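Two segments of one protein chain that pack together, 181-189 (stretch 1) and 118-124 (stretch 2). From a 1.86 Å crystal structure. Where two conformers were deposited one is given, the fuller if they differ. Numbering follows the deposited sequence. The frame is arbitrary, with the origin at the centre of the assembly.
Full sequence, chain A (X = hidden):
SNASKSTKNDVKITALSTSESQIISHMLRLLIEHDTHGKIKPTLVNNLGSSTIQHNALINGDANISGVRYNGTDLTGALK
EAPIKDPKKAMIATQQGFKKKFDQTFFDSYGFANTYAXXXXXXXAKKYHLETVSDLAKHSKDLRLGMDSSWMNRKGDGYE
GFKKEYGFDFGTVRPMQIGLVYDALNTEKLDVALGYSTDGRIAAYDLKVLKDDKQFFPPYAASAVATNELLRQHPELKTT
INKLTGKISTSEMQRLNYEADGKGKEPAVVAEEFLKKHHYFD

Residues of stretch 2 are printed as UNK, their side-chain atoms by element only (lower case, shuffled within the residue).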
# COMPACT_ATOMS: atom_id res chain seq x y z
N VAL A 181 -10.65 5.31 12.68
CA VAL A 181 -11.73 4.37 12.34
C VAL A 181 -11.50 2.95 12.88
O VAL A 181 -12.47 2.26 13.21
CB VAL A 181 -12.07 4.33 10.79
CG1 VAL A 181 -12.39 5.73 10.28
CG2 VAL A 181 -10.97 3.63 9.96
N TYR A 182 -10.22 2.55 13.03
CA TYR A 182 -9.89 1.19 13.50
C TYR A 182 -10.30 0.99 14.94
O TYR A 182 -10.96 -0.00 15.26
CB TYR A 182 -8.40 0.84 13.29
CG TYR A 182 -7.96 1.28 11.92
CD1 TYR A 182 -8.29 0.53 10.78
CD2 TYR A 182 -7.27 2.49 11.77
CE1 TYR A 182 -7.92 0.96 9.51
CE2 TYR A 182 -6.88 2.94 10.51
CZ TYR A 182 -7.21 2.19 9.39
OH TYR A 182 -6.81 2.71 8.18
N ASP A 183 -9.94 1.94 15.80
CA ASP A 183 -10.34 1.87 17.20
C ASP A 183 -11.85 2.09 17.39
O ASP A 183 -12.47 1.47 18.25
CB ASP A 183 -9.52 2.85 18.02
CG ASP A 183 -8.06 2.45 18.12
OD1 ASP A 183 -7.78 1.28 18.42
OD2 ASP A 183 -7.19 3.30 17.87
N ALA A 184 -12.45 2.95 16.56
CA ALA A 184 -13.90 3.17 16.62
C ALA A 184 -14.67 1.88 16.25
O ALA A 184 -15.72 1.55 16.82
CB ALA A 184 -14.29 4.35 15.70
N LEU A 185 -14.13 1.13 15.32
CA LEU A 185 -14.68 -0.20 14.99
C LEU A 185 -14.43 -1.20 16.13
O LEU A 185 -15.34 -1.94 16.55
CB LEU A 185 -14.07 -0.67 13.67
CG LEU A 185 -14.69 -1.68 12.73
CD1 LEU A 185 -16.16 -1.37 12.37
CD2 LEU A 185 -13.79 -1.79 11.47
N ASN A 186 -13.21 -1.20 16.67
CA ASN A 186 -12.83 -2.12 17.73
C ASN A 186 -13.68 -1.92 18.98
O ASN A 186 -14.02 -2.90 19.67
CB ASN A 186 -11.36 -1.94 18.05
CG ASN A 186 -10.79 -3.09 18.87
OD1 ASN A 186 -11.05 -4.26 18.60
ND2 ASN A 186 -9.97 -2.76 19.85
N THR A 187 -14.03 -0.67 19.25
CA THR A 187 -14.80 -0.31 20.45
C THR A 187 -16.30 -0.34 20.19
O THR A 187 -17.10 -0.05 21.09
CB THR A 187 -14.40 1.07 21.03
OG1 THR A 187 -14.63 2.11 20.05
CG2 THR A 187 -12.92 1.07 21.50
N GLU A 188 -16.68 -0.72 18.96
CA GLU A 188 -18.08 -0.87 18.57
C GLU A 188 -18.84 0.46 18.50
O GLU A 188 -20.09 0.48 18.58
CB GLU A 188 -18.82 -1.92 19.46
CG GLU A 188 -18.08 -3.28 19.46
CD GLU A 188 -18.96 -4.48 19.69
OE1 GLU A 188 -20.12 -4.49 19.26
OE2 GLU A 188 -18.46 -5.46 20.30
N LYS A 189 -18.09 1.57 18.34
CA LYS A 189 -18.68 2.85 17.98
C LYS A 189 -19.10 2.89 16.51
O LYS A 189 -19.92 3.71 16.12
CB LYS A 189 -17.74 4.03 18.31
CG LYS A 189 -17.59 4.33 19.80
CD LYS A 189 -18.94 4.84 20.40
CE LYS A 189 -18.82 5.23 21.90
NZ LYS A 189 -18.22 4.14 22.76
N UNK A 118 -13.61 -1.35 2.86
CA UNK A 118 -14.59 -1.49 3.92
C UNK A 118 -14.19 -2.63 4.79
O UNK A 118 -13.74 -3.67 4.31
c UNK A 118 -17.63 1.63 2.65
c UNK A 118 -16.78 0.75 0.57
c UNK A 118 -17.16 0.50 3.32
c UNK A 118 -16.54 -0.53 2.62
c UNK A 118 -17.42 1.76 1.27
c UNK A 118 -16.33 -0.39 1.25
c UNK A 118 -16.00 -1.72 3.35
N UNK A 119 -14.37 -2.45 6.10
CA UNK A 119 -13.92 -3.45 7.06
C UNK A 119 -14.81 -3.46 8.29
O UNK A 119 -15.47 -2.44 8.62
c UNK A 119 -9.73 -1.54 6.36
c UNK A 119 -12.13 -1.89 8.01
se UNK A 119 -10.22 -1.62 8.26
c UNK A 119 -12.45 -3.28 7.43
N UNK A 120 -14.85 -4.63 8.91
CA UNK A 120 -15.73 -4.90 10.06
C UNK A 120 -14.98 -5.70 11.10
O UNK A 120 -13.88 -6.22 10.80
c UNK A 120 -17.80 -4.80 8.64
c UNK A 120 -17.02 -5.64 9.64
c UNK A 120 -16.74 -7.11 9.10
N UNK A 121 -15.54 -5.86 12.29
CA UNK A 121 -14.94 -6.77 13.26
C UNK A 121 -15.25 -8.23 12.87
O UNK A 121 -16.20 -8.50 12.11
o UNK A 121 -16.93 -6.89 14.63
c UNK A 121 -15.51 -6.60 14.67
c UNK A 121 -15.23 -5.16 15.26
N UNK A 122 -14.52 -9.17 13.46
CA UNK A 122 -14.82 -10.60 13.28
C UNK A 122 -16.22 -10.97 13.78
O UNK A 122 -16.89 -11.78 13.16
c UNK A 122 -13.65 -11.42 15.42
c UNK A 122 -12.25 -12.19 17.35
n UNK A 122 -11.76 -10.78 17.36
c UNK A 122 -13.74 -11.49 13.90
c UNK A 122 -12.76 -12.54 15.96
N UNK A 123 -16.67 -10.38 14.88
CA UNK A 123 -18.03 -10.70 15.36
C UNK A 123 -19.12 -10.21 14.39
O UNK A 123 -20.14 -10.88 14.19
c UNK A 123 -19.75 -10.36 17.24
c UNK A 123 -18.29 -10.18 16.79
o UNK A 123 -19.86 -8.68 18.94
c UNK A 123 -20.01 -9.89 18.66
o UNK A 123 -20.38 -10.75 19.51
N UNK A 124 -18.90 -9.05 13.79
CA UNK A 124 -19.84 -8.51 12.81
C UNK A 124 -19.81 -9.33 11.50
O UNK A 124 -20.87 -9.63 10.91
o UNK A 124 -19.83 -6.30 13.77
c UNK A 124 -20.42 -6.45 11.45
c UNK A 124 -19.55 -7.03 12.56

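Position 118 carries seven side-chain carbons, one leading into a ring of six, with no heteroatom. The ring stays out of reach of stretch 1. An all-carbon ring on a single carbon is phenylalanine, and Phe118 suits a buried strand position, where its ring needs no polar partner.

Position 119 has an unbranched side chain of two carbons, a selenium and a last carbon. The selenium lies 3.7 Å from CE1 of Tyr182. This is selenomethionine, Met119. Its SE sits 4.9 Å from the centroid of the Tyr182 ring and 80° off the ring normal, so it meets the edge of the ring. The long, flexible, apolar chain fills buried space; its CG also packs 3.8 Å from Leu185 CD2.

At position 120 one carbon carries two others, three carbons in all, and the CA-to-CB bond points away from stretch 1. The residue is valine. Val120 touches the helix through its backbone, its CA lying 3.9 Å from Leu185 CD2, while its compact branched side chain suits an extended backbone.

Position 121 shows one carbon bearing an oxygen and a carbon; that terminal carbon is 3.5 Å from Leu185 O. This pattern is threonine. Thr121 serves two roles: its methyl CG2 packs against the end of the helix in stretch 1, and its OG1 accepts a hydrogen bond from the backbone N of position 124 at 3.0 Å, capping the helix that begins just after it.

Position 122 has four carbons in a row ending in nitrogen, the mark of lysine. Lys122 is exposed and makes no contact with stretch 1, as suits a charged chain that can remain in solvent.

Position 123 has three carbons, the third carrying two oxygens. One oxygen comes within 3.8 Å of Glu188 OE2. This is glutamate, and Glu123 OE1 therefore faces a like charge, more tolerable at an exposed margin.

Position 124 repeats the pattern of one carbon bearing an oxygen and a carbon, out of reach of stretch 1. It is threonine; Thr124 contributes through its backbone N, which completes the cap.

The contact works chiefly by apolar packing, with no hydrogen bond across it. Leu185 is the centre: its CD2 lies 3.4 Å from Met119 O, and its side chain spans residues 119 to 121. Tyr182 extends the packing along Met119, and a Schellman motif at Glu188 ends the helix near the point where the other stretch starts its own.

Stretch 2 118-124: FMVTKET
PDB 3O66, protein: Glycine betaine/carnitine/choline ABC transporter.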